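PDB 1V4V: UDP-N-Acetylglucosamine 2-Epimerase from Thermus thermophilus, which probably interconverts UDP-N-acetylglucosamine and UDP-N-acetylmannosamine by epimerising the sugar at C2. Local coordinates for residues I171-G175 / R370-W374; A27-I31 / A358-A362; Q286-A291 / K345-G349. One frame throughout, in Å; residues are numbered along the deposited sequence. Where two conformers were deposited one is given.

Interaction 1. Residues I171-G175 / R370-W374; sequences ILVTG and RPEDW
The segment 171-175 is a short edge strand, extended from I171 to V173, that turns off at T174 and G175; 370-374 runs beside it as an extended tail without regular secondary structure. Their end-to-end directions differ by 40°, and CA atoms pair V173 with D373 (4.9 Å) and T174 with W374 (5.1 Å). At I171 the carbonyl O accepts a weak hydrogen bond from R370 NH1 (3.5 Å) and faces three waters; one of them also hydrogen-bonds R370 NE, another D373 OD2. L172 (t, p) lays CD1 over one face of the R370 guanidinium, 3.5 Å from NH1, and very close to D373 OD1 at 2.8 Å, while its CD2 meets P371 CG at 3.7 Å. V173 is bonded through both backbone groups: its N donates to D373 OD1 (2.9 Å), and its O accepts from W374 N (2.8 Å). D373 (chi1 m) thus stands in for a backbone acceptor, and its OD1 is also salt-bridged to R370 NH1 at 3.1 Å. T174 points away from the tail, its OG1 donating to G175 O (2.8 Å). G175, at phi/psi 88/-180, brings CA to 3.6 Å from W374 CE3; a CB there would crowd the indole and the preceding carbonyl. On its other side the strand is bonded to D150 and A152 of strand 149-152. The C-terminal tail therefore lines the outermost strand of the seven-stranded parallel sheet, consistent with a GT-B fold, in which the chain's end crosses back to the N-terminal Rossmann-like domain.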
loop_
_atom_site.group_PDB
_atom_site.type_symbol
_atom_site.label_atom_id
_atom_site.label_comp_id
_atom_site.label_asym_id
_atom_site.label_seq_id
_atom_site.Cartn_x
_atom_site.Cartn_y
_atom_site.Cartn_z
ATOM N N ILE A 171 -12.377 -2.434 9.435
ATOM C CA ILE A 171 -12.863 -3.445 8.496
ATOM C C ILE A 171 -14.345 -3.732 8.706
ATOM O O ILE A 171 -14.800 -3.884 9.839
ATOM C CB ILE A 171 -12.113 -4.783 8.663
ATOM C CG1 ILE A 171 -10.604 -4.562 8.534
ATOM C CG2 ILE A 171 -12.601 -5.785 7.617
ATOM C CD1 ILE A 171 -9.780 -5.754 8.958
ATOM N N LEU A 172 -15.084 -3.808 7.603
ATOM C CA LEU A 172 -16.515 -4.107 7.629
ATOM C C LEU A 172 -16.766 -5.224 6.617
ATOM O O LEU A 172 -16.382 -5.100 5.461
ATOM C CB LEU A 172 -17.327 -2.870 7.228
ATOM C CG LEU A 172 -18.851 -3.024 7.147
ATOM C CD1 LEU A 172 -19.423 -3.215 8.542
ATOM C CD2 LEU A 172 -19.463 -1.782 6.511
ATOM N N VAL A 173 -17.380 -6.321 7.051
ATOM C CA VAL A 173 -17.683 -7.425 6.136
ATOM C C VAL A 173 -19.029 -7.068 5.518
ATOM O O VAL A 173 -20.036 -6.986 6.215
ATOM C CB VAL A 173 -17.786 -8.771 6.878
ATOM C CG1 VAL A 173 -18.154 -9.874 5.904
ATOM C CG2 VAL A 173 -16.458 -9.095 7.542
ATOM N N THR A 174 -19.042 -6.867 4.204
ATOM C CA THR A 174 -20.252 -6.439 3.517
ATOM C C THR A 174 -20.922 -7.440 2.584
ATOM O O THR A 174 -22.103 -7.296 2.275
ATOM C CB THR A 174 -19.958 -5.195 2.668
ATOM O OG1 THR A 174 -19.032 -5.550 1.631
ATOM C CG2 THR A 174 -19.348 -4.089 3.524
ATOM N N GLY A 175 -20.179 -8.448 2.144
ATOM C CA GLY A 175 -20.728 -9.380 1.175
ATOM C C GLY A 175 -20.392 -8.714 -0.150
ATOM O O GLY A 175 -19.800 -7.633 -0.148
ATOM N N ARG A 370 -22.485 2.658 12.920
ATOM C CA ARG A 370 -21.790 1.622 12.158
ATOM C C ARG A 370 -22.735 0.474 11.841
ATOM O O ARG A 370 -23.322 -0.124 12.743
ATOM C CB ARG A 370 -20.597 1.073 12.949
ATOM C CG ARG A 370 -19.868 -0.076 12.254
ATOM C CD ARG A 370 -18.757 -0.642 13.132
ATOM N NE ARG A 370 -18.019 -1.730 12.490
ATOM C CZ ARG A 370 -18.552 -2.896 12.127
ATOM N NH1 ARG A 370 -17.798 -3.824 11.552
ATOM N NH2 ARG A 370 -19.840 -3.141 12.337
ATOM N N PRO A 371 -22.894 0.148 10.550
ATOM C CA PRO A 371 -23.786 -0.948 10.165
ATOM C C PRO A 371 -23.231 -2.271 10.673
ATOM O O PRO A 371 -22.045 -2.370 10.985
ATOM C CB PRO A 371 -23.791 -0.863 8.640
ATOM C CG PRO A 371 -22.395 -0.404 8.341
ATOM C CD PRO A 371 -22.191 0.691 9.375
ATOM N N GLU A 372 -24.089 -3.280 10.768
ATOM C CA GLU A 372 -23.656 -4.594 11.226
ATOM C C GLU A 372 -23.096 -5.368 10.037
ATOM O O GLU A 372 -23.556 -5.199 8.910
ATOM C CB GLU A 372 -24.831 -5.360 11.841
ATOM C CG GLU A 372 -25.475 -4.658 13.026
ATOM C CD GLU A 372 -26.543 -5.500 13.698
ATOM O OE1 GLU A 372 -27.499 -5.918 13.008
ATOM O OE2 GLU A 372 -26.428 -5.742 14.920
ATOM N N ASP A 373 -22.103 -6.211 10.297
ATOM C CA ASP A 373 -21.477 -7.013 9.248
ATOM C C ASP A 373 -22.415 -8.064 8.664
ATOM O O ASP A 373 -23.246 -8.637 9.372
ATOM C CB ASP A 373 -20.245 -7.744 9.791
ATOM C CG ASP A 373 -19.137 -6.804 10.213
ATOM O OD1 ASP A 373 -18.866 -5.834 9.479
ATOM O OD2 ASP A 373 -18.521 -7.051 11.271
ATOM N N TRP A 374 -22.261 -8.313 7.369
ATOM C CA TRP A 374 -23.048 -9.330 6.683
ATOM C C TRP A 374 -22.567 -10.664 7.240
ATOM O O TRP A 374 -21.374 -10.847 7.478
ATOM C CB TRP A 374 -22.785 -9.274 5.174
ATOM C CG TRP A 374 -23.310 -10.462 4.405
ATOM C CD1 TRP A 374 -24.614 -10.745 4.106
ATOM C CD2 TRP A 374 -22.529 -11.524 3.836
ATOM N NE1 TRP A 374 -24.692 -11.917 3.382
ATOM C CE2 TRP A 374 -23.427 -12.415 3.205
ATOM C CE3 TRP A 374 -21.157 -11.808 3.798
ATOM C CZ2 TRP A 374 -22.997 -13.572 2.544
ATOM C CZ3 TRP A 374 -20.727 -12.959 3.139
ATOM C CH2 TRP A 374 -21.649 -13.828 2.521
HETATM O O HOH W 1 -15.634 -6.524 10.430
HETATM O O HOH W 2 -14.873 -4.661 12.820
HETATM O O HOH W 3 -15.485 -2.056 11.974
#

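Interaction 2. Residues A27-I31 / A358-A362; sequences ALRGI and ARGVA
Apolar side-chain contacts dominate this pairing between the end of helix 15-29 and helix 353-364. A358 sits at its centre, its CA 5.1 Å from that of L28 and its CB pointing at the other segment: A358 CB meets A27 CB at 3.6 Å, L28 CD2 at 3.7 Å and I31 CD1 at 3.7 Å. L28 (m, t) also brings CD2 to 4.3 Å from V361 CB. I31, already past the helix and in rotamer m, t, sets CD1 in van der Waals contact with A358 O at 3.5 Å and CG2 4.1 Å from A362 CB. The small alanine lets the two backbones come close. Both helices cover the N-terminal parallel sheet, where L28 and V361 each reach V8 and L96; in GT-B proteins the last helix characteristically crosses back to pack on this domain. Backbone bonds hold each side in shape: I31 N donates to L28 O (3.0 Å) as the first helix ends, and A362 N to A358 O (3.0 Å) within the second.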
loop_
_atom_site.group_PDB
_atom_site.type_symbol
_atom_site.label_atom_id
_atom_site.label_comp_id
_atom_site.label_asym_id
_atom_site.label_seq_id
_atom_site.Cartn_x
_atom_site.Cartn_y
_atom_site.Cartn_z
ATOM N N ALA A 27 -26.890 3.894 -3.244
ATOM C CA ALA A 27 -27.160 3.799 -1.814
ATOM C C ALA A 27 -26.704 5.072 -1.095
ATOM O O ALA A 27 -27.327 5.509 -0.128
ATOM C CB ALA A 27 -26.453 2.580 -1.224
ATOM N N LEU A 28 -25.611 5.661 -1.573
ATOM C CA LEU A 28 -25.076 6.887 -0.986
ATOM C C LEU A 28 -26.000 8.067 -1.277
ATOM O O LEU A 28 -26.167 8.961 -0.445
ATOM C CB LEU A 28 -23.685 7.181 -1.556
ATOM C CG LEU A 28 -22.515 6.338 -1.041
ATOM C CD1 LEU A 28 -21.317 6.512 -1.961
ATOM C CD2 LEU A 28 -22.164 6.759 0.382
ATOM N N ARG A 29 -26.594 8.065 -2.463
ATOM C CA ARG A 29 -27.494 9.138 -2.862
ATOM C C ARG A 29 -28.714 9.178 -1.945
ATOM O O ARG A 29 -29.377 10.208 -1.824
ATOM C CB ARG A 29 -27.935 8.936 -4.316
ATOM C CG ARG A 29 -28.576 10.159 -4.947
ATOM C CD ARG A 29 -28.833 9.943 -6.429
ATOM N NE ARG A 29 -29.799 8.873 -6.663
ATOM C CZ ARG A 29 -30.148 8.430 -7.867
ATOM N NH1 ARG A 29 -29.609 8.965 -8.954
ATOM N NH2 ARG A 29 -31.039 7.455 -7.983
ATOM N N GLY A 30 -28.992 8.056 -1.291
ATOM C CA GLY A 30 -30.139 7.981 -0.404
ATOM C C GLY A 30 -29.843 8.321 1.042
ATOM O O GLY A 30 -30.721 8.216 1.897
ATOM N N ILE A 31 -28.612 8.731 1.325
ATOM C CA ILE A 31 -28.239 9.082 2.689
ATOM C C ILE A 31 -28.146 10.595 2.870
ATOM O O ILE A 31 -27.352 11.265 2.209
ATOM C CB ILE A 31 -26.891 8.441 3.087
ATOM C CG1 ILE A 31 -27.014 6.915 3.044
ATOM C CG2 ILE A 31 -26.483 8.902 4.483
ATOM C CD1 ILE A 31 -25.766 6.184 3.475
ATOM N N ALA A 358 -22.252 2.144 1.880
ATOM C CA ALA A 358 -22.720 3.521 2.011
ATOM C C ALA A 358 -22.856 3.930 3.473
ATOM O O ALA A 358 -22.456 5.030 3.860
ATOM C CB ALA A 358 -24.063 3.689 1.293
ATOM N N ARG A 359 -23.423 3.044 4.284
ATOM C CA ARG A 359 -23.600 3.329 5.701
ATOM C C ARG A 359 -22.255 3.337 6.417
ATOM O O ARG A 359 -22.078 4.038 7.411
ATOM C CB ARG A 359 -24.538 2.300 6.335
ATOM C CG ARG A 359 -25.995 2.493 5.924
ATOM C CD ARG A 359 -26.893 1.385 6.441
ATOM N NE ARG A 359 -28.303 1.667 6.167
ATOM C CZ ARG A 359 -29.295 0.807 6.378
ATOM N NH1 ARG A 359 -29.036 -0.400 6.866
ATOM N NH2 ARG A 359 -30.547 1.156 6.110
ATOM N N GLY A 360 -21.311 2.548 5.913
ATOM C CA GLY A 360 -19.990 2.516 6.513
ATOM C C GLY A 360 -19.319 3.866 6.334
ATOM O O GLY A 360 -18.664 4.368 7.248
ATOM N N VAL A 361 -19.487 4.455 5.153
ATOM C CA VAL A 361 -18.914 5.760 4.842
ATOM C C VAL A 361 -19.586 6.848 5.688
ATOM O O VAL A 361 -18.915 7.701 6.273
ATOM C CB VAL A 361 -19.092 6.089 3.336
ATOM C CG1 VAL A 361 -18.653 7.512 3.048
ATOM C CG2 VAL A 361 -18.272 5.107 2.492
ATOM N N ALA A 362 -20.913 6.806 5.750
ATOM C CA ALA A 362 -21.676 7.773 6.533
ATOM C C ALA A 362 -21.187 7.755 7.980
ATOM O O ALA A 362 -21.053 8.802 8.617
ATOM C CB ALA A 362 -23.160 7.436 6.473
#

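Interaction 3. Residues Q286-A291 / K345-G349; sequences QEEGAA and KNPYG
An Asx turn in the loop between helices 335-343 and 353-364 sits against the end of helix 283-291, in the region where the C-terminal domain gives way to the chain's return crossing. N346 (chi1 t) makes the turn: its OD1 accepts from Y348 N at 2.6 Å and from G349 N at 3.2 Å, which leaves the amide nitrogen to face the helix. N346 ND2 gives a weak hydrogen bond to A290 O (3.2 Å) and lies 3.6 Å from A291 CA. A water bridges the same pair of segments, donating to E287 O at 2.6 Å and accepting from N346 ND2 at 3.1 Å. The CA atoms of A290 and N346 are 6.5 Å apart. Y348 (chi1 m) points toward the helix; its ring carries E287 OE1 over one face and A290 CB at the edge, with CE2 4.4 Å from that CB. At the far end Y348 OH is 3.8 Å from both E287 CG and Q286 NE2. E287 OE1 also hydrogen-bonds a bound glycerol, probably from the crystallisation liquor, which may mark a pocket here. One asparagine side chain, with its oxygen turned inward to its own loop and its nitrogen outward to A290 O and to the water held by E287 O, both shapes the turn and links it to the helix by one weak direct bond and a water bridge.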
loop_
_atom_site.group_PDB
_atom_site.type_symbol
_atom_site.label_atom_id
_atom_site.label_comp_id
_atom_site.label_asym_id
_atom_site.label_seq_id
_atom_site.Cartn_x
_atom_site.Cartn_y
_atom_site.Cartn_z
ATOM N N GLN A 286 -24.007 -18.615 -13.319
ATOM C CA GLN A 286 -24.570 -19.367 -12.209
ATOM C C GLN A 286 -24.672 -18.436 -11.007
ATOM O O GLN A 286 -25.666 -18.437 -10.285
ATOM C CB GLN A 286 -23.684 -20.578 -11.892
ATOM C CG GLN A 286 -24.046 -21.310 -10.607
ATOM C CD GLN A 286 -23.239 -20.824 -9.421
ATOM O OE1 GLN A 286 -22.007 -20.834 -9.454
ATOM N NE2 GLN A 286 -23.924 -20.401 -8.363
ATOM N N GLU A 287 -23.643 -17.621 -10.800
ATOM C CA GLU A 287 -23.658 -16.692 -9.685
ATOM C C GLU A 287 -24.702 -15.605 -9.884
ATOM O O GLU A 287 -25.295 -15.126 -8.921
ATOM C CB GLU A 287 -22.271 -16.078 -9.485
ATOM C CG GLU A 287 -21.273 -17.079 -8.935
ATOM C CD GLU A 287 -19.974 -16.437 -8.501
ATOM O OE1 GLU A 287 -20.028 -15.428 -7.762
ATOM O OE2 GLU A 287 -18.905 -16.948 -8.890
ATOM N N GLU A 288 -24.925 -15.209 -11.131
ATOM C CA GLU A 288 -25.934 -14.194 -11.407
ATOM C C GLU A 288 -27.317 -14.754 -11.091
ATOM O O GLU A 288 -28.162 -14.067 -10.525
ATOM C CB GLU A 288 -25.880 -13.758 -12.868
ATOM C CG GLU A 288 -24.761 -12.787 -13.184
ATOM C CD GLU A 288 -24.930 -12.159 -14.549
ATOM O OE1 GLU A 288 -26.031 -11.631 -14.817
ATOM O OE2 GLU A 288 -23.970 -12.189 -15.349
ATOM N N GLY A 289 -27.547 -16.008 -11.461
ATOM C CA GLY A 289 -28.836 -16.612 -11.175
ATOM C C GLY A 289 -29.085 -16.595 -9.680
ATOM O O GLY A 289 -30.173 -16.248 -9.221
ATOM N N ALA A 290 -28.062 -16.949 -8.908
ATOM C CA ALA A 290 -28.181 -16.974 -7.453
ATOM C C ALA A 290 -28.505 -15.602 -6.860
ATOM O O ALA A 290 -29.216 -15.501 -5.859
ATOM C CB ALA A 290 -26.896 -17.528 -6.838
ATOM N N ALA A 291 -27.990 -14.542 -7.475
ATOM C CA ALA A 291 -28.255 -13.193 -6.976
ATOM C C ALA A 291 -29.744 -12.883 -7.110
ATOM O O ALA A 291 -30.339 -12.220 -6.260
ATOM C CB ALA A 291 -27.431 -12.171 -7.765
ATOM N N LYS A 345 -29.997 -19.436 1.126
ATOM C CA LYS A 345 -29.247 -18.232 1.463
ATOM C C LYS A 345 -28.116 -18.059 0.454
ATOM O O LYS A 345 -27.350 -18.989 0.213
ATOM C CB LYS A 345 -28.663 -18.355 2.876
ATOM C CG LYS A 345 -27.784 -17.183 3.287
ATOM C CD LYS A 345 -27.075 -17.450 4.601
ATOM C CE LYS A 345 -26.062 -16.351 4.908
ATOM N NZ LYS A 345 -26.703 -15.011 4.982
ATOM N N ASN A 346 -28.020 -16.876 -0.143
ATOM C CA ASN A 346 -26.964 -16.606 -1.115
ATOM C C ASN A 346 -25.645 -16.527 -0.346
ATOM O O ASN A 346 -25.480 -15.665 0.513
ATOM C CB ASN A 346 -27.223 -15.277 -1.828
ATOM C CG ASN A 346 -26.208 -14.998 -2.914
ATOM O OD1 ASN A 346 -25.005 -15.120 -2.696
ATOM N ND2 ASN A 346 -26.688 -14.614 -4.092
ATOM N N PRO A 347 -24.690 -17.419 -0.652
ATOM C CA PRO A 347 -23.393 -17.437 0.032
ATOM C C PRO A 347 -22.445 -16.308 -0.369
ATOM O O PRO A 347 -21.342 -16.211 0.164
ATOM C CB PRO A 347 -22.839 -18.800 -0.345
ATOM C CG PRO A 347 -23.284 -18.916 -1.773
ATOM C CD PRO A 347 -24.732 -18.450 -1.708
ATOM N N TYR A 348 -22.875 -15.457 -1.298
ATOM C CA TYR A 348 -22.037 -14.353 -1.767
ATOM C C TYR A 348 -22.427 -12.997 -1.190
ATOM O O TYR A 348 -21.591 -12.104 -1.073
ATOM C CB TYR A 348 -22.087 -14.268 -3.293
ATOM C CG TYR A 348 -21.878 -15.594 -3.985
ATOM C CD1 TYR A 348 -20.641 -16.237 -3.950
ATOM C CD2 TYR A 348 -22.926 -16.215 -4.662
ATOM C CE1 TYR A 348 -20.455 -17.477 -4.578
ATOM C CE2 TYR A 348 -22.751 -17.446 -5.289
ATOM C CZ TYR A 348 -21.516 -18.070 -5.241
ATOM O OH TYR A 348 -21.353 -19.293 -5.854
ATOM N N GLY A 349 -23.697 -12.840 -0.837
ATOM C CA GLY A 349 -24.161 -11.577 -0.289
ATOM C C GLY A 349 -25.675 -11.533 -0.269
ATOM O O GLY A 349 -26.317 -12.300 -0.983
HETATM O O HOH W 4 -24.808 -14.268 -6.483
#

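Overall arrangement
The three contacts follow the chain's path between two domains. Interaction 3 lies where the C-terminal domain meets the return crossing: its loop 345-349 leads into helix 353-364, and that helix and the tail after it carry the second segments of interactions 2 and 1 on the N-terminal domain. Interactions 1 and 2 have centres 13 Å apart and touch where P371 CD packs 3.9 Å from R359 O. Interaction 1 meets interaction 3 through the W374 indole, whose CH2 is 3.4 Å from P347 O; those centres are 18 Å apart. Interactions 2 and 3 do not touch, their nearest atoms being about 14 Å apart. The side chain of E287 in interaction 3 is about 3 Å from a bound glycerol, probably from the crystallisation liquor.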